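Local coordinates for MAGE domain-containing protein (Xenopus laevis, PDB 7DG2) that serves as the MAGE-domain (Nse3) subunit of the Nse1-Nse3-Nse4 complex, where it binds and helps shape Nse4 within the Smc5/6 complex, at the interface of chains A and B. Numbering follows the deposited sequence. Chains: chain A, MAGE domain-containing protein; chain B, Non-structural maintenance of chromosomes element 4.

Contact 1: the interface of chains A and B. Residues chain A 124, 127-128; chain B 9-10, 13, 17.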
loop_
_atom_site.group_PDB
_atom_site.type_symbol
_atom_site.label_atom_id
_atom_site.label_comp_id
_atom_site.label_asym_id
_atom_site.label_seq_id
_atom_site.Cartn_x
_atom_site.Cartn_y
_atom_site.Cartn_z
ATOM N N MET A 124 -9.149 -29.013 1.941
ATOM C CA MET A 124 -7.741 -28.710 2.183
ATOM C C MET A 124 -7.585 -27.596 3.213
ATOM O O MET A 124 -6.839 -27.737 4.187
ATOM C CB MET A 124 -7.053 -28.320 0.867
ATOM C CG MET A 124 -5.593 -27.868 1.027
ATOM S SD MET A 124 -4.790 -27.415 -0.537
ATOM C CE MET A 124 -5.714 -25.933 -0.947
ATOM N N ARG A 127 -7.711 -28.157 7.062
ATOM C CA ARG A 127 -6.510 -28.621 7.746
ATOM C C ARG A 127 -5.561 -27.475 8.080
ATOM O O ARG A 127 -4.684 -27.638 8.936
ATOM C CB ARG A 127 -5.799 -29.679 6.903
ATOM C CG ARG A 127 -6.634 -30.939 6.705
ATOM C CD ARG A 127 -5.818 -32.090 6.135
ATOM N NE ARG A 127 -5.363 -31.831 4.770
ATOM C CZ ARG A 127 -6.126 -31.967 3.690
ATOM N NH1 ARG A 127 -5.631 -31.709 2.485
ATOM N NH2 ARG A 127 -7.389 -32.367 3.809
ATOM N N LEU A 128 -5.715 -26.326 7.427
ATOM C CA LEU A 128 -4.990 -25.119 7.786
ATOM C C LEU A 128 -5.792 -24.235 8.737
ATOM O O LEU A 128 -5.464 -23.054 8.902
ATOM C CB LEU A 128 -4.599 -24.350 6.520
ATOM C CG LEU A 128 -3.858 -25.204 5.489
ATOM C CD1 LEU A 128 -3.572 -24.414 4.216
ATOM C CD2 LEU A 128 -2.559 -25.741 6.074
ATOM N N PRO B 9 -2.777 -33.761 -1.360
ATOM C CA PRO B 9 -3.052 -32.510 -0.633
ATOM C C PRO B 9 -2.897 -32.626 0.868
ATOM O O PRO B 9 -2.733 -31.597 1.532
ATOM C CB PRO B 9 -4.508 -32.192 -1.003
ATOM C CG PRO B 9 -4.783 -32.996 -2.233
ATOM C CD PRO B 9 -3.952 -34.233 -2.108
ATOM N N THR B 10 -2.969 -33.836 1.425
ATOM C CA THR B 10 -2.833 -34.002 2.866
ATOM C C THR B 10 -1.377 -33.886 3.293
ATOM O O THR B 10 -1.069 -33.231 4.295
ATOM C CB THR B 10 -3.415 -35.351 3.289
ATOM O OG1 THR B 10 -4.824 -35.362 3.033
ATOM C CG2 THR B 10 -3.163 -35.606 4.766
ATOM N N THR B 13 -0.647 -30.077 3.129
ATOM C CA THR B 13 -0.975 -29.215 4.262
ATOM C C THR B 13 -0.100 -29.526 5.466
ATOM O O THR B 13 0.218 -28.622 6.245
ATOM C CB THR B 13 -2.448 -29.314 4.663
ATOM O OG1 THR B 13 -2.811 -30.683 4.868
ATOM C CG2 THR B 13 -3.346 -28.677 3.603
ATOM N N LEU B 17 2.063 -26.509 7.265
ATOM C CA LEU B 17 2.011 -26.197 8.692
ATOM C C LEU B 17 3.399 -26.207 9.312
ATOM O O LEU B 17 3.715 -25.357 10.153
ATOM C CB LEU B 17 1.095 -27.180 9.419
ATOM C CG LEU B 17 -0.391 -27.050 9.072
ATOM C CD1 LEU B 17 -1.166 -28.267 9.549
ATOM C CD2 LEU B 17 -0.956 -25.776 9.674
#
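This is a helix-on-helix interface between the MAGE subunit and Nse4, and it helps fasten helix 9-20 of Nse4 to its partner. A:Arg127 and B:Thr13 meet at its centre, their side chains crossing at about a right angle. The epsilon nitrogen NE of A:Arg127 donates to the hydroxyl OG1 of B:Thr13 at 2.8 Å. The bond is nearly straight, 162° at the hydrogen. The hydroxyl lies in the guanidinium plane, at its edge. From the same group, NH1 of A:Arg127 donates to the backbone O of B:Pro9 at 3.1 Å. This donor stands well above the plane of the carbonyl, 76° out of it. The two bonds together should limit rotation of the guanidinium. B:Thr10 places its OG1 over one face of that group, and the carbonyl O of A:Met124 lies over the opposite face at greater height. B:Thr13 has its OG1 set between the backbone N and the carbonyl carbon (chi1 53°). From there the hydroxyl donates to the backbone O of B:Thr10 at 3.1 Å while accepting from the arginine. One hydroxyl therefore ties the two chains together and anchors itself to its own helix. The methyl branch turns to the apolar side. CG2 of B:Thr13 packs on CG of A:Met124 at 3.5 Å. A:Leu128 adds its CD2 methyl, 3.8 Å from CB of B:Thr13. The same methyl reaches CG of B:Leu17 at 3.9 Å, one turn further along. The Nse4 residues all lie on helix 9-20. Their partners lie at the C-terminal end of helix 118-127 of the MAGE domain and on A:Leu128 just beyond it.

Contact 2: the interface of chains A and B. Residues chain A 24, 27, 64, 78-80, 90; chain B 65-66.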
loop_
_atom_site.group_PDB
_atom_site.type_symbol
_atom_site.label_atom_id
_atom_site.label_comp_id
_atom_site.label_asym_id
_atom_site.label_seq_id
_atom_site.Cartn_x
_atom_site.Cartn_y
_atom_site.Cartn_z
ATOM N N ASP A 24 -5.381 0.793 -9.551
ATOM C CA ASP A 24 -4.749 -0.467 -9.188
ATOM C C ASP A 24 -4.808 -0.736 -7.691
ATOM O O ASP A 24 -4.368 -1.807 -7.259
ATOM C CB ASP A 24 -3.270 -0.483 -9.649
ATOM C CG ASP A 24 -2.648 -1.885 -9.623
ATOM O OD1 ASP A 24 -3.280 -2.829 -10.144
ATOM O OD2 ASP A 24 -1.498 -2.036 -9.130
ATOM N N LYS A 27 -6.301 -3.966 -6.864
ATOM C CA LYS A 27 -6.009 -4.991 -7.867
ATOM C C LYS A 27 -7.254 -5.388 -8.657
ATOM O O LYS A 27 -7.376 -6.525 -9.122
ATOM C CB LYS A 27 -5.346 -6.223 -7.242
ATOM C CG LYS A 27 -3.992 -5.919 -6.584
ATOM C CD LYS A 27 -3.010 -5.345 -7.589
ATOM C CE LYS A 27 -1.693 -4.949 -6.901
ATOM N NZ LYS A 27 -0.678 -4.452 -7.882
ATOM N N PHE A 64 7.027 -0.798 -13.671
ATOM C CA PHE A 64 5.734 -1.460 -13.806
ATOM C C PHE A 64 5.438 -1.707 -15.279
ATOM O O PHE A 64 5.662 -0.830 -16.113
ATOM C CB PHE A 64 4.568 -0.620 -13.274
ATOM C CG PHE A 64 4.580 -0.366 -11.797
ATOM C CD1 PHE A 64 5.518 -0.941 -10.958
ATOM C CD2 PHE A 64 3.602 0.451 -11.246
ATOM C CE1 PHE A 64 5.498 -0.692 -9.590
ATOM C CE2 PHE A 64 3.584 0.717 -9.882
ATOM C CZ PHE A 64 4.532 0.139 -9.051
ATOM N N LEU A 78 -1.330 -4.079 -13.892
ATOM C CA LEU A 78 0.061 -3.660 -13.763
ATOM C C LEU A 78 0.840 -4.798 -13.115
ATOM O O LEU A 78 0.453 -5.276 -12.049
ATOM C CB LEU A 78 0.173 -2.386 -12.908
ATOM C CG LEU A 78 -0.497 -1.124 -13.446
ATOM C CD1 LEU A 78 -0.394 -0.012 -12.402
ATOM C CD2 LEU A 78 0.140 -0.691 -14.764
ATOM N N THR A 79 1.926 -5.237 -13.756
ATOM C CA THR A 79 2.799 -6.263 -13.187
ATOM C C THR A 79 4.196 -5.687 -12.985
ATOM O O THR A 79 4.535 -4.612 -13.488
ATOM C CB THR A 79 2.880 -7.516 -14.077
ATOM O OG1 THR A 79 3.491 -7.171 -15.322
ATOM C CG2 THR A 79 1.485 -8.092 -14.327
ATOM N N ASN A 80 5.020 -6.418 -12.233
ATOM C CA ASN A 80 6.313 -5.897 -11.815
ATOM C C ASN A 80 7.398 -6.333 -12.795
ATOM O O ASN A 80 7.487 -7.514 -13.149
ATOM C CB ASN A 80 6.644 -6.382 -10.404
ATOM C CG ASN A 80 7.539 -5.424 -9.664
ATOM O OD1 ASN A 80 8.430 -4.804 -10.257
ATOM N ND2 ASN A 80 7.292 -5.267 -8.363
ATOM N N MET A 90 10.205 -4.274 0.436
ATOM C CA MET A 90 8.755 -4.105 0.426
ATOM C C MET A 90 8.134 -4.401 1.784
ATOM O O MET A 90 8.562 -5.313 2.492
ATOM C CB MET A 90 8.161 -5.018 -0.633
ATOM C CG MET A 90 8.704 -4.683 -1.971
ATOM S SD MET A 90 7.674 -3.402 -2.658
ATOM C CE MET A 90 7.002 -4.348 -3.945
ATOM N N THR B 65 2.919 -5.641 -8.183
ATOM C CA THR B 65 3.380 -4.277 -7.953
ATOM C C THR B 65 2.842 -3.747 -6.637
ATOM O O THR B 65 1.709 -4.069 -6.249
ATOM C CB THR B 65 2.938 -3.338 -9.076
ATOM O OG1 THR B 65 1.512 -3.392 -9.204
ATOM C CG2 THR B 65 3.570 -3.757 -10.392
ATOM N N PRO B 66 3.630 -2.943 -5.931
ATOM C CA PRO B 66 3.075 -2.163 -4.824
ATOM C C PRO B 66 2.102 -1.139 -5.370
ATOM O O PRO B 66 2.077 -0.846 -6.569
ATOM C CB PRO B 66 4.302 -1.486 -4.207
ATOM C CG PRO B 66 5.231 -1.320 -5.376
ATOM C CD PRO B 66 5.032 -2.577 -6.214
HETATM O O HOH W 1 0.324 -6.478 -9.596
HETATM O O HOH W 2 0.393 -0.163 -8.681
#
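A non-helical segment of Nse4 lies here against strands 64-68 and 75-80 of a winged-helix part of the MAGE domain, beside the loop that follows helix 6-23. B:Thr65 is its main anchor and meets A:Lys27 on its polar side. The amine NZ of A:Lys27 donates to the backbone O of B:Thr65 at 2.9 Å, from a position tilted out of the carbonyl plane. NZ also lies 2.8 Å from the hydroxyl OG1 of B:Thr65. The lysine chain bends at chi2 (-59°) and then runs extended, which carries the amine to this pair of oxygens. A:Asp24 holds the amine from its own chain through a salt bridge, OD2 to NZ at 2.8 Å, made on the syn side of the carboxylate. This pairing probably steadies the lysine charge. With a water also beside NZ, its three hydrogens must be shared among four partners, which cannot all be full bonds at once. With A:Lys27 shortened to an alanine, the carbonyl of B:Thr65 is likely to lose its mate across the interface and A:Asp24 its counter-charge. The other branch of B:Thr65 is apolar. Its methyl CG2 sits over one face of the A:Phe64 ring, offset toward the rim and 3.8 Å from the ring centroid. The backbone of A:Thr79 and A:Asn80 borders the same methyl. B:Pro66 continues the packing: its CD is in tight contact with CE of A:Met90 at 3.5 Å. Ordered waters extend the polar network. One links NZ of A:Lys27, O of A:Leu78 and the backbone N of B:Thr65. Another bridges the chains, lying 2.7 Å from OD2 of A:Asp24 and 2.8 Å from the backbone O of B:Pro66.

Contact 1 and contact 2 join the same two chains, and their C-alpha centres lie about 30 Å apart. They share no residue and no secondary-structure element. In Nse4, contact 1 uses helix 9-20, whereas contact 2 uses a loop beyond helix 50-59. On the MAGE subunit the distance spans from helix 118-127 to the strands and loops of the N-terminal part. Nse4 thus lies along the surface of its partner and is held at separate places. Such spread anchoring probably fixes the course of the modelled part of Nse4, which shows helices 9-20 and 50-59, consistent with Nse4 being shaped by the Nse1-Nse3 dimer.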